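Local coordinates for ferredoxin NADP reductase (Plasmodium falciparum, PDB 3JQQ), which transfers electrons through its FAD between reduced ferredoxin and NADP(+), forming NADPH in the apicoplast, and may thereby serve isoprenoid precursor synthesis, at the adenosine-2'-5'-diphosphate site. Numbering follows the deposited sequence. Chains: chain A/B, Ferredoxin NADP reductase.

The adenosine-2'-5'-diphosphate site. Residues chain A 33, 119, 178-179, 216-218, 247, 258, 260, 286, 288; chain B 119, 178-179, 216-218, 247, 258, 260, 286-288. With A2P (adenosine-2'-5'-diphosphate), chain C; A2P (adenosine-2'-5'-diphosphate), chain D.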
loop_
_atom_site.group_PDB
_atom_site.type_symbol
_atom_site.label_atom_id
_atom_site.label_comp_id
_atom_site.label_asym_id
_atom_site.label_seq_id
_atom_site.Cartn_x
_atom_site.Cartn_y
_atom_site.Cartn_z
ATOM N N ASN A 33 5.471 -3.836 14.447
ATOM C CA ASN A 33 4.181 -4.197 13.868
ATOM C C ASN A 33 3.235 -4.808 14.892
ATOM O O ASN A 33 3.665 -5.327 15.923
ATOM C CB ASN A 33 4.361 -5.184 12.708
ATOM C CG ASN A 33 5.205 -4.620 11.581
ATOM O OD1 ASN A 33 5.111 -3.438 11.248
ATOM N ND2 ASN A 33 6.032 -5.470 10.982
ATOM N N LYS A 119 -2.411 -7.704 9.819
ATOM C CA LYS A 119 -1.692 -6.557 10.342
ATOM C C LYS A 119 -2.684 -5.464 10.722
ATOM O O LYS A 119 -3.606 -5.161 9.965
ATOM C CB LYS A 119 -0.705 -6.035 9.300
ATOM C CG LYS A 119 0.031 -4.776 9.717
ATOM C CD LYS A 119 1.238 -4.535 8.829
ATOM C CE LYS A 119 1.980 -3.275 9.243
ATOM N NZ LYS A 119 3.206 -3.060 8.431
ATOM N N THR A 178 6.786 -10.253 1.276
ATOM C CA THR A 178 7.046 -9.228 2.278
ATOM C C THR A 178 5.846 -9.162 3.219
ATOM O O THR A 178 4.709 -9.369 2.798
ATOM C CB THR A 178 7.264 -7.837 1.649
ATOM O OG1 THR A 178 6.134 -7.494 0.833
ATOM C CG2 THR A 178 8.529 -7.820 0.799
ATOM N N GLY A 179 6.095 -8.879 4.494
ATOM C CA GLY A 179 5.018 -8.759 5.476
ATOM C C GLY A 179 4.067 -9.942 5.498
ATOM O O GLY A 179 4.499 -11.095 5.544
ATOM N N GLY A 216 11.006 -10.643 3.061
ATOM C CA GLY A 216 11.420 -9.353 3.583
ATOM C C GLY A 216 10.497 -8.878 4.684
ATOM O O GLY A 216 9.286 -8.761 4.491
ATOM N N VAL A 217 11.081 -8.625 5.848
ATOM C CA VAL A 217 10.365 -8.065 6.978
ATOM C C VAL A 217 11.286 -7.051 7.638
ATOM O O VAL A 217 12.465 -6.969 7.296
ATOM C CB VAL A 217 9.966 -9.153 7.995
ATOM C CG1 VAL A 217 8.813 -9.989 7.457
ATOM C CG2 VAL A 217 11.164 -10.030 8.336
ATOM N N TYR A 218 10.754 -6.278 8.577
ATOM C CA TYR A 218 11.551 -5.261 9.255
ATOM C C TYR A 218 12.725 -5.856 10.043
ATOM O O TYR A 218 13.888 -5.535 9.784
ATOM C CB TYR A 218 10.676 -4.407 10.169
ATOM C CG TYR A 218 11.468 -3.358 10.906
ATOM C CD1 TYR A 218 11.847 -2.179 10.276
ATOM C CD2 TYR A 218 11.856 -3.552 12.225
ATOM C CE1 TYR A 218 12.581 -1.215 10.944
ATOM C CE2 TYR A 218 12.592 -2.594 12.902
ATOM C CZ TYR A 218 12.950 -1.429 12.255
ATOM O OH TYR A 218 13.682 -0.472 12.919
ATOM N N SER A 247 14.782 -5.025 6.658
ATOM C CA SER A 247 14.889 -3.625 6.273
ATOM C C SER A 247 15.562 -2.758 7.338
ATOM O O SER A 247 16.014 -1.654 7.039
ATOM C CB SER A 247 13.510 -3.060 5.911
ATOM O OG SER A 247 12.544 -3.378 6.897
ATOM N N TYR A 258 16.169 -4.220 -0.144
ATOM C CA TYR A 258 14.956 -5.007 0.044
ATOM C C TYR A 258 15.057 -6.388 -0.590
ATOM O O TYR A 258 16.114 -6.779 -1.078
ATOM C CB TYR A 258 13.748 -4.269 -0.524
ATOM C CG TYR A 258 13.354 -3.026 0.238
ATOM C CD1 TYR A 258 13.379 -1.774 -0.358
ATOM C CD2 TYR A 258 12.951 -3.108 1.563
ATOM C CE1 TYR A 258 13.011 -0.638 0.338
ATOM C CE2 TYR A 258 12.583 -1.983 2.267
ATOM C CZ TYR A 258 12.612 -0.750 1.651
ATOM O OH TYR A 258 12.246 0.370 2.362
ATOM N N GLN A 260 13.990 -7.629 -3.366
ATOM C CA GLN A 260 14.393 -7.625 -4.781
ATOM C C GLN A 260 15.906 -7.530 -4.913
ATOM O O GLN A 260 16.512 -8.213 -5.737
ATOM C CB GLN A 260 13.777 -6.449 -5.553
ATOM C CG GLN A 260 12.331 -6.149 -5.243
ATOM C CD GLN A 260 12.181 -5.246 -4.041
ATOM O OE1 GLN A 260 12.320 -4.024 -4.139
ATOM N NE2 GLN A 260 11.888 -5.845 -2.893
ATOM N N LYS A 286 4.919 -6.397 -1.665
ATOM C CA LYS A 286 5.145 -5.094 -2.273
ATOM C C LYS A 286 5.060 -5.154 -3.794
ATOM O O LYS A 286 5.553 -6.087 -4.427
ATOM C CB LYS A 286 6.505 -4.534 -1.847
ATOM C CG LYS A 286 6.655 -4.345 -0.346
ATOM C CD LYS A 286 5.613 -3.380 0.196
ATOM C CE LYS A 286 5.762 -3.190 1.691
ATOM N NZ LYS A 286 4.748 -2.245 2.236
ATOM N N SER A 288 6.501 -3.195 -5.892
ATOM C CA SER A 288 7.803 -2.939 -6.490
ATOM C C SER A 288 8.588 -4.217 -6.769
ATOM O O SER A 288 9.239 -4.324 -7.807
ATOM C CB SER A 288 8.626 -2.007 -5.596
ATOM O OG SER A 288 7.969 -0.764 -5.416
ATOM N N LYS B 119 -4.533 7.454 -8.925
ATOM C CA LYS B 119 -3.822 6.367 -9.579
ATOM C C LYS B 119 -4.796 5.213 -9.790
ATOM O O LYS B 119 -5.554 4.857 -8.889
ATOM C CB LYS B 119 -2.646 5.923 -8.703
ATOM C CG LYS B 119 -1.695 4.902 -9.333
ATOM C CD LYS B 119 -0.693 4.407 -8.290
ATOM C CE LYS B 119 0.070 3.166 -8.752
ATOM N NZ LYS B 119 1.382 3.495 -9.385
ATOM N N THR B 178 5.937 10.888 -2.336
ATOM C CA THR B 178 6.058 9.824 -3.322
ATOM C C THR B 178 4.738 9.699 -4.073
ATOM O O THR B 178 3.666 9.803 -3.478
ATOM C CB THR B 178 6.399 8.458 -2.680
ATOM O OG1 THR B 178 5.347 8.065 -1.787
ATOM C CG2 THR B 178 7.713 8.535 -1.915
ATOM N N GLY B 179 4.815 9.485 -5.383
ATOM C CA GLY B 179 3.615 9.281 -6.191
ATOM C C GLY B 179 2.553 10.347 -5.992
ATOM O O GLY B 179 2.828 11.537 -6.127
ATOM N N GLY B 216 9.741 11.503 -4.870
ATOM C CA GLY B 216 10.105 10.213 -5.437
ATOM C C GLY B 216 9.035 9.673 -6.361
ATOM O O GLY B 216 7.875 9.523 -5.972
ATOM N N VAL B 217 9.430 9.397 -7.599
ATOM C CA VAL B 217 8.546 8.804 -8.589
ATOM C C VAL B 217 9.363 7.831 -9.431
ATOM O O VAL B 217 10.582 7.755 -9.283
ATOM C CB VAL B 217 7.895 9.875 -9.490
ATOM C CG1 VAL B 217 6.887 10.695 -8.698
ATOM C CG2 VAL B 217 8.957 10.773 -10.109
ATOM N N TYR B 218 8.699 7.086 -10.307
ATOM C CA TYR B 218 9.384 6.078 -11.120
ATOM C C TYR B 218 10.374 6.687 -12.120
ATOM O O TYR B 218 11.539 6.293 -12.169
ATOM C CB TYR B 218 8.378 5.185 -11.849
ATOM C CG TYR B 218 9.030 4.126 -12.711
ATOM C CD1 TYR B 218 9.637 3.015 -12.138
ATOM C CD2 TYR B 218 9.050 4.243 -14.088
ATOM C CE1 TYR B 218 10.242 2.047 -12.918
ATOM C CE2 TYR B 218 9.652 3.278 -14.880
ATOM C CZ TYR B 218 10.245 2.182 -14.292
ATOM O OH TYR B 218 10.845 1.218 -15.066
ATOM N N SER B 247 12.947 6.022 -9.271
ATOM C CA SER B 247 13.197 4.640 -8.880
ATOM C C SER B 247 13.669 3.752 -10.035
ATOM O O SER B 247 14.225 2.682 -9.797
ATOM C CB SER B 247 11.980 4.027 -8.171
ATOM O OG SER B 247 10.819 4.066 -8.982
ATOM N N TYR B 258 15.697 5.249 -2.687
ATOM C CA TYR B 258 14.427 5.965 -2.636
ATOM C C TYR B 258 14.596 7.374 -2.062
ATOM O O TYR B 258 15.720 7.826 -1.834
ATOM C CB TYR B 258 13.394 5.161 -1.839
ATOM C CG TYR B 258 12.925 3.894 -2.535
ATOM C CD1 TYR B 258 12.374 3.944 -3.810
ATOM C CD2 TYR B 258 13.018 2.654 -1.913
ATOM C CE1 TYR B 258 11.940 2.795 -4.452
ATOM C CE2 TYR B 258 12.583 1.497 -2.548
ATOM C CZ TYR B 258 12.044 1.575 -3.817
ATOM O OH TYR B 258 11.606 0.435 -4.458
ATOM N N GLN B 260 14.081 8.794 0.851
ATOM C CA GLN B 260 14.767 8.908 2.137
ATOM C C GLN B 260 16.276 8.766 1.989
ATOM O O GLN B 260 17.038 9.364 2.746
ATOM C CB GLN B 260 14.285 7.850 3.135
ATOM C CG GLN B 260 12.855 7.403 2.959
ATOM C CD GLN B 260 12.722 6.315 1.919
ATOM O OE1 GLN B 260 13.046 5.153 2.169
ATOM N NE2 GLN B 260 12.238 6.686 0.749
ATOM N N LYS B 286 4.625 6.830 1.165
ATOM C CA LYS B 286 4.918 5.517 1.707
ATOM C C LYS B 286 5.325 5.565 3.187
ATOM O O LYS B 286 6.079 6.407 3.582
ATOM C CB LYS B 286 6.020 4.814 0.878
ATOM C CG LYS B 286 5.821 4.574 -0.595
ATOM C CD LYS B 286 4.614 3.736 -0.929
ATOM C CE LYS B 286 4.659 3.277 -2.348
ATOM N NZ LYS B 286 3.414 2.778 -2.803
ATOM N N LYS B 287 4.824 4.620 3.975
ATOM C CA LYS B 287 5.104 4.585 5.409
ATOM C C LYS B 287 6.596 4.550 5.758
ATOM O O LYS B 287 7.016 5.128 6.761
ATOM C CB LYS B 287 4.390 3.398 6.062
ATOM C CG LYS B 287 4.801 2.045 5.505
ATOM C CD LYS B 287 4.065 0.913 6.205
ATOM C CE LYS B 287 2.560 1.047 6.038
ATOM N NZ LYS B 287 1.827 -0.054 6.722
ATOM N N SER B 288 7.390 3.868 4.937
ATOM C CA SER B 288 8.807 3.679 5.224
ATOM C C SER B 288 9.591 4.990 5.295
ATOM O O SER B 288 10.451 5.144 6.161
ATOM C CB SER B 288 9.441 2.747 4.188
ATOM O OG SER B 288 8.815 1.476 4.195
HETATM P P1 A2P C . 10.465 -0.829 5.548
HETATM O O1P A2P C . 11.314 0.122 4.745
HETATM O O2P A2P C . 8.990 -0.509 5.522
HETATM O O3P A2P C . 11.003 -1.133 6.925
HETATM P P2 A2P C . 4.992 -3.869 5.654
HETATM O O4P A2P C . 4.651 -2.433 5.348
HETATM O O5P A2P C . 5.138 -4.170 7.126
HETATM O O6P A2P C . 4.164 -4.885 4.904
HETATM O "O5'" A2P C . 6.480 -4.056 5.063
HETATM C "C5'" A2P C . 7.103 -5.339 5.107
HETATM C "C4'" A2P C . 8.536 -5.246 4.600
HETATM O "O4'" A2P C . 8.555 -4.779 3.243
HETATM C "C3'" A2P C . 9.347 -4.248 5.420
HETATM O "O3'" A2P C . 10.662 -4.768 5.624
HETATM C "C2'" A2P C . 9.430 -3.032 4.524
HETATM O "O2'" A2P C . 10.586 -2.234 4.767
HETATM C "C1'" A2P C . 9.526 -3.728 3.182
HETATM N N9 A2P C . 9.399 -2.771 2.056
HETATM C C8 A2P C . 9.060 -1.467 2.144
HETATM N N7 A2P C . 9.073 -0.878 0.921
HETATM C C5 A2P C . 9.438 -1.821 0.035
HETATM C C6 A2P C . 9.653 -1.885 -1.430
HETATM N N6 A2P C . 9.472 -0.792 -2.207
HETATM N N1 A2P C . 10.035 -3.069 -1.965
HETATM C C2 A2P C . 10.220 -4.166 -1.204
HETATM N N3 A2P C . 10.042 -4.178 0.121
HETATM C C4 A2P C . 9.660 -3.061 0.784
HETATM P P1 A2P D . 9.170 1.588 -7.154
HETATM O O1P A2P D . 10.321 0.792 -6.592
HETATM O O2P A2P D . 7.812 1.105 -6.703
HETATM O O3P A2P D . 9.278 1.871 -8.633
HETATM P P2 A2P D . 3.661 4.468 -6.305
HETATM O O4P A2P D . 2.958 5.621 -5.631
HETATM O O5P A2P D . 3.368 3.114 -5.699
HETATM O O6P A2P D . 3.608 4.512 -7.813
HETATM O "O5'" A2P D . 5.216 4.712 -5.964
HETATM C "C5'" A2P D . 5.747 6.036 -5.959
HETATM C "C4'" A2P D . 7.266 5.969 -5.866
HETATM O "O4'" A2P D . 7.655 5.557 -4.551
HETATM C "C3'" A2P D . 7.839 4.944 -6.834
HETATM O "O3'" A2P D . 9.019 5.495 -7.428
HETATM C "C2'" A2P D . 8.224 3.767 -5.963
HETATM O "O2'" A2P D . 9.336 3.043 -6.482
HETATM C "C1'" A2P D . 8.619 4.512 -4.700
HETATM N N9 A2P D . 8.759 3.604 -3.533
HETATM C C8 A2P D . 8.448 2.294 -3.493
HETATM N N7 A2P D . 8.727 1.766 -2.273
HETATM C C5 A2P D . 9.239 2.755 -1.513
HETATM C C6 A2P D . 9.747 2.893 -0.128
HETATM N N6 A2P D . 9.764 1.839 0.720
HETATM N N1 A2P D . 10.192 4.108 0.267
HETATM C C2 A2P D . 10.180 5.170 -0.558
HETATM N N3 A2P D . 9.735 5.116 -1.825
HETATM C C4 A2P D . 9.263 3.960 -2.351
HETATM O O HOH W 1 3.089 7.084 -2.798
HETATM O O HOH W 2 7.272 -3.911 8.606
HETATM O O HOH W 3 12.662 -6.028 4.172
#
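With CG anti to the carbonyl carbon (chi1 -69°), A:Tyr258 lays its ring along one face of the adenine of A2P (chain C), while A:Lys286, engineered from histidine and bent at chi2 (-60°), covers the opposite face. This is the NADP(H)-binding pocket of a plant-type ferredoxin-NADP+ reductase, holding adenosine-2'-5'-diphosphate, which matches the 2'-phospho-AMP half of NADP(H). The A:Tyr258 ring stacks nearly parallel on the adenine, its CD2 3.4 Å from A2P (chain C) C4. Opposite, A:Lys286 CG sits over the six-membered adenine ring, and the extended end of the chain carries NZ to A2P (chain C) O4P of the 5'-phosphate, a 3.1 Å salt bridge. A:Lys119, fully extended, brings its NZ to A2P (chain C) O5P of this phosphate at 2.6 Å, and water 2 links O5P to the amide ND2 of A:Asn33. The 2'-phosphate marks NADP(H): A:Tyr258 OH, at the ring edge, donates to A2P (chain C) O1P (2.6 Å). A:Ser247, its chi1 of 48° setting OG between the backbone N and the carbonyl carbon, donates from OG to A2P (chain C) O3P (2.7 Å) and shares a hydrogen bond of undecided direction with the ribose 3'-hydroxyl O3'. From the other subunit, B:Ser288 OG lies 2.9 Å from A2P (chain C) O1P. The adenines pair between the subunits, A2P (chain C) N6 donating to A2P (chain D) N7 at 2.7 Å and the reverse, possibly a crystal contact, since the protein occurs as a monomer and as a disulfide-linked homodimer.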